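Local structure of botulinum neurotoxin type G (Clostridium botulinum, 3MPP) at residues S328-I340 with Y393-R405. The protein is a clostridial neurotoxin whose receptor-binding domain attaches it to the host cell surface, so that its protease light chain can be delivered into the cytosol. The protein carries 4 engineered substitutions. Sequence-based numbering, arbitrary orientation.
Sequences SKEIQTQLFLAPI and YDNYFCISQWYLR
In the beta-trefoil C-terminal half of the receptor-binding domain, strand 394-400 runs into the inferred ganglioside-binding motif, Ser400 to Tyr403, and pairs antiparallel with strand 332-334. Thr333 and Ile399 form a hydrogen-bonded pair, with Thr333 N to Ile399 O and Ile399 N to Thr333 O both 2.9 Å. Gln401 N donates to Ile331 O, holding the motif's start, and Leu335 N to Phe397 O, before it. Leu335 turns inward: its CD1 methyl sits 3.5 Å above the centre of the Phe397 ring, a CH-pi contact only 5° off the normal, while CD2 packs on Ile399 CB at 3.9 Å. A branched leucine suits this place, since its two methyls serve two neighbours; Phe377 and Trp420 also meet the Phe397 ring. Gln334, whose CB points away from the partner strand, bends back at chi2, bringing NE2 over one face of the Tyr396 ring, toward the rim (3.5 Å from Tyr396 CD2), the amide nearly upright at 81°. Ser400 OG accepts from Trp402 N at 3.0 Å in an ST turn and shares a water with Gln332 OE1; Gln332 NE2 is hydrogen-bonded to Lys381 O, so both amide ends are held. The small hydroxyl thus helps hold the turn where Trp402, the inferred ganglioside-binding residue, begins; its indole leads away from residues 328-340, consistent with binding.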
# COMPACT_ATOMS: atom_id res chain seq x y z
N SER A 328 -6.64 24.63 -26.39
CA SER A 328 -6.11 25.67 -25.52
C SER A 328 -4.65 25.96 -25.85
O SER A 328 -3.86 25.05 -26.12
CB SER A 328 -6.23 25.27 -24.05
OG SER A 328 -5.56 26.21 -23.23
N LYS A 329 -4.28 27.24 -25.81
CA LYS A 329 -2.89 27.64 -25.99
C LYS A 329 -2.24 28.04 -24.66
O LYS A 329 -1.12 28.55 -24.65
CB LYS A 329 -2.79 28.81 -26.98
CG LYS A 329 -2.79 30.17 -26.31
CD LYS A 329 -2.33 31.27 -27.25
CE LYS A 329 -1.60 32.37 -26.49
NZ LYS A 329 -2.30 32.76 -25.23
N GLU A 330 -2.94 27.84 -23.55
CA GLU A 330 -2.39 28.17 -22.23
C GLU A 330 -1.49 27.05 -21.71
O GLU A 330 -1.63 25.90 -22.13
CB GLU A 330 -3.51 28.43 -21.22
CG GLU A 330 -4.48 29.51 -21.64
CD GLU A 330 -3.77 30.79 -22.06
OE1 GLU A 330 -2.89 31.25 -21.30
OE2 GLU A 330 -4.08 31.32 -23.14
N ILE A 331 -0.59 27.40 -20.79
CA ILE A 331 0.26 26.45 -20.10
C ILE A 331 -0.58 25.42 -19.35
O ILE A 331 -0.34 24.21 -19.43
CB ILE A 331 1.20 27.18 -19.09
CG1 ILE A 331 2.24 28.03 -19.82
CG2 ILE A 331 1.90 26.20 -18.19
CD1 ILE A 331 2.93 29.02 -18.93
N GLN A 332 -1.57 25.92 -18.61
CA GLN A 332 -2.44 25.04 -17.82
C GLN A 332 -3.90 25.30 -18.17
O GLN A 332 -4.29 26.44 -18.47
CB GLN A 332 -2.21 25.25 -16.32
CG GLN A 332 -2.41 26.71 -15.88
CD GLN A 332 -2.33 26.89 -14.37
OE1 GLN A 332 -1.81 26.03 -13.66
NE2 GLN A 332 -2.84 28.00 -13.88
N THR A 333 -4.71 24.26 -18.14
CA THR A 333 -6.14 24.43 -18.39
C THR A 333 -6.94 23.57 -17.43
O THR A 333 -6.51 22.47 -17.06
CB THR A 333 -6.52 24.08 -19.85
OG1 THR A 333 -5.68 24.80 -20.76
CG2 THR A 333 -7.97 24.42 -20.13
N GLN A 334 -8.08 24.10 -17.01
CA GLN A 334 -8.98 23.37 -16.13
C GLN A 334 -9.54 22.18 -16.88
O GLN A 334 -9.88 22.29 -18.06
CB GLN A 334 -10.10 24.29 -15.65
CG GLN A 334 -9.62 25.28 -14.59
CD GLN A 334 -10.16 26.69 -14.80
OE1 GLN A 334 -10.20 27.19 -15.91
NE2 GLN A 334 -10.58 27.32 -13.72
N LEU A 335 -9.60 21.02 -16.21
CA LEU A 335 -10.23 19.85 -16.83
C LEU A 335 -11.74 20.06 -16.86
O LEU A 335 -12.30 20.66 -15.95
CB LEU A 335 -9.89 18.56 -16.05
CG LEU A 335 -8.42 18.15 -16.18
CD1 LEU A 335 -8.06 16.95 -15.29
CD2 LEU A 335 -8.11 17.85 -17.66
N PHE A 336 -12.37 19.54 -17.91
CA PHE A 336 -13.80 19.71 -18.17
C PHE A 336 -14.52 18.44 -17.75
O PHE A 336 -14.32 17.39 -18.34
CB PHE A 336 -13.99 19.98 -19.67
CG PHE A 336 -15.45 20.12 -20.13
CD1 PHE A 336 -16.35 20.95 -19.44
CD2 PHE A 336 -15.89 19.47 -21.28
CE1 PHE A 336 -17.67 21.08 -19.88
CE2 PHE A 336 -17.21 19.61 -21.73
CZ PHE A 336 -18.10 20.41 -21.04
N LEU A 337 -15.33 18.51 -16.69
CA LEU A 337 -16.00 17.31 -16.19
C LEU A 337 -17.42 17.40 -16.72
O LEU A 337 -18.17 18.30 -16.32
CB LEU A 337 -15.97 17.25 -14.64
CG LEU A 337 -14.61 17.47 -13.98
CD1 LEU A 337 -14.66 17.34 -12.43
CD2 LEU A 337 -13.56 16.53 -14.58
N ALA A 338 -17.77 16.52 -17.66
CA ALA A 338 -19.01 16.68 -18.44
C ALA A 338 -19.71 15.38 -18.85
O ALA A 338 -19.08 14.31 -18.88
CB ALA A 338 -18.71 17.51 -19.69
N PRO A 339 -21.01 15.46 -19.17
CA PRO A 339 -21.67 14.30 -19.78
C PRO A 339 -20.94 13.87 -21.05
O PRO A 339 -20.32 14.70 -21.73
CB PRO A 339 -23.07 14.84 -20.14
CG PRO A 339 -23.27 16.05 -19.26
CD PRO A 339 -21.89 16.63 -19.05
N ILE A 340 -21.04 12.59 -21.38
CA ILE A 340 -20.44 12.05 -22.58
C ILE A 340 -20.85 12.83 -23.81
O ILE A 340 -22.02 13.20 -23.97
CB ILE A 340 -20.82 10.57 -22.79
CG1 ILE A 340 -20.59 9.78 -21.50
CG2 ILE A 340 -20.03 9.97 -23.95
CD1 ILE A 340 -19.23 10.01 -20.87
N TYR A 393 -8.99 33.93 -6.79
CA TYR A 393 -8.40 32.74 -7.41
C TYR A 393 -8.64 31.46 -6.60
O TYR A 393 -8.84 31.50 -5.38
CB TYR A 393 -6.90 32.94 -7.64
CG TYR A 393 -6.05 32.69 -6.42
CD1 TYR A 393 -5.63 31.41 -6.10
CD2 TYR A 393 -5.67 33.74 -5.59
CE1 TYR A 393 -4.86 31.17 -4.98
CE2 TYR A 393 -4.88 33.51 -4.47
CZ TYR A 393 -4.48 32.23 -4.17
OH TYR A 393 -3.70 31.98 -3.06
N ASP A 394 -8.60 30.32 -7.29
CA ASP A 394 -8.82 29.03 -6.64
C ASP A 394 -7.98 27.94 -7.29
O ASP A 394 -7.42 28.13 -8.37
CB ASP A 394 -10.29 28.63 -6.71
CG ASP A 394 -11.19 29.54 -5.89
OD1 ASP A 394 -11.55 30.63 -6.40
OD2 ASP A 394 -11.53 29.17 -4.75
N ASN A 395 -7.89 26.80 -6.61
CA ASN A 395 -7.09 25.68 -7.10
C ASN A 395 -8.01 24.67 -7.79
O ASN A 395 -9.01 24.26 -7.21
CB ASN A 395 -6.31 25.03 -5.94
CG ASN A 395 -5.25 25.96 -5.39
OD1 ASN A 395 -4.72 26.80 -6.12
ND2 ASN A 395 -4.93 25.82 -4.10
N TYR A 396 -7.67 24.28 -9.01
CA TYR A 396 -8.54 23.43 -9.82
C TYR A 396 -7.81 22.20 -10.33
O TYR A 396 -6.61 22.25 -10.61
CB TYR A 396 -9.07 24.20 -11.04
CG TYR A 396 -10.09 25.25 -10.68
CD1 TYR A 396 -11.44 24.94 -10.59
CD2 TYR A 396 -9.70 26.56 -10.44
CE1 TYR A 396 -12.38 25.90 -10.27
CE2 TYR A 396 -10.64 27.53 -10.12
CZ TYR A 396 -11.97 27.19 -10.04
OH TYR A 396 -12.90 28.15 -9.71
N PHE A 397 -8.55 21.09 -10.42
CA PHE A 397 -8.16 19.88 -11.15
C PHE A 397 -7.87 20.33 -12.58
O PHE A 397 -8.76 20.83 -13.26
CB PHE A 397 -9.36 18.93 -11.11
CG PHE A 397 -9.08 17.50 -11.57
CD1 PHE A 397 -7.83 16.90 -11.40
CD2 PHE A 397 -10.12 16.73 -12.11
CE1 PHE A 397 -7.61 15.57 -11.81
CE2 PHE A 397 -9.91 15.41 -12.51
CZ PHE A 397 -8.66 14.83 -12.35
N CYS A 398 -6.63 20.17 -13.04
CA CYS A 398 -6.25 20.72 -14.34
C CYS A 398 -5.29 19.79 -15.06
O CYS A 398 -4.86 18.79 -14.51
CB CYS A 398 -5.56 22.09 -14.15
SG CYS A 398 -3.91 21.97 -13.43
N ILE A 399 -4.98 20.14 -16.30
CA ILE A 399 -3.87 19.53 -17.02
C ILE A 399 -2.86 20.64 -17.31
O ILE A 399 -3.27 21.75 -17.66
CB ILE A 399 -4.35 18.81 -18.32
CG1 ILE A 399 -3.17 18.11 -19.02
CG2 ILE A 399 -5.05 19.79 -19.26
CD1 ILE A 399 -3.60 17.08 -20.09
N SER A 400 -1.57 20.36 -17.13
CA SER A 400 -0.55 21.40 -17.33
C SER A 400 0.75 20.88 -17.96
O SER A 400 1.23 19.80 -17.62
CB SER A 400 -0.24 22.07 -15.99
OG SER A 400 0.72 23.09 -16.15
N GLN A 401 1.29 21.66 -18.89
CA GLN A 401 2.62 21.41 -19.45
C GLN A 401 3.74 21.68 -18.43
O GLN A 401 4.88 21.30 -18.66
CB GLN A 401 2.85 22.32 -20.67
CG GLN A 401 1.73 22.33 -21.68
CD GLN A 401 1.84 21.22 -22.70
OE1 GLN A 401 1.57 21.43 -23.88
NE2 GLN A 401 2.23 20.03 -22.25
N TRP A 402 3.42 22.37 -17.34
CA TRP A 402 4.41 22.69 -16.31
C TRP A 402 5.04 21.42 -15.75
O TRP A 402 6.24 21.38 -15.43
CB TRP A 402 3.74 23.49 -15.19
CG TRP A 402 4.44 23.47 -13.84
CD1 TRP A 402 4.02 22.83 -12.72
CD2 TRP A 402 5.67 24.13 -13.49
NE1 TRP A 402 4.90 23.04 -11.69
CE2 TRP A 402 5.92 23.84 -12.14
CE3 TRP A 402 6.57 24.94 -14.19
CZ2 TRP A 402 7.05 24.33 -11.47
CZ3 TRP A 402 7.70 25.42 -13.51
CH2 TRP A 402 7.91 25.12 -12.17
N TYR A 403 4.24 20.37 -15.65
CA TYR A 403 4.68 19.10 -15.06
C TYR A 403 5.63 18.30 -15.96
O TYR A 403 6.28 17.36 -15.50
CB TYR A 403 3.48 18.25 -14.68
CG TYR A 403 2.59 18.86 -13.62
CD1 TYR A 403 3.07 19.13 -12.33
CD2 TYR A 403 1.26 19.16 -13.89
CE1 TYR A 403 2.24 19.67 -11.35
CE2 TYR A 403 0.43 19.71 -12.94
CZ TYR A 403 0.91 19.95 -11.67
OH TYR A 403 0.06 20.49 -10.75
N LEU A 404 5.72 18.68 -17.23
CA LEU A 404 6.63 18.01 -18.16
C LEU A 404 7.95 18.76 -18.31
O LEU A 404 8.87 18.27 -18.97
CB LEU A 404 5.97 17.84 -19.54
CG LEU A 404 4.77 16.89 -19.55
CD1 LEU A 404 4.35 16.61 -20.95
CD2 LEU A 404 5.14 15.60 -18.85
N ARG A 405 8.04 19.95 -17.74
CA ARG A 405 9.27 20.73 -17.83
C ARG A 405 10.44 20.07 -17.09
O ARG A 405 10.31 19.64 -15.95
CB ARG A 405 9.06 22.17 -17.33
CG ARG A 405 8.08 22.93 -18.23
CD ARG A 405 8.03 24.40 -17.91
NE ARG A 405 9.32 25.07 -18.08
CZ ARG A 405 9.48 26.38 -17.90
NH1 ARG A 405 8.43 27.12 -17.57
NH2 ARG A 405 10.68 26.95 -18.04
O HOH W 1 0.63 24.71 -13.80
O HOH W 2 -11.50 20.87 -13.39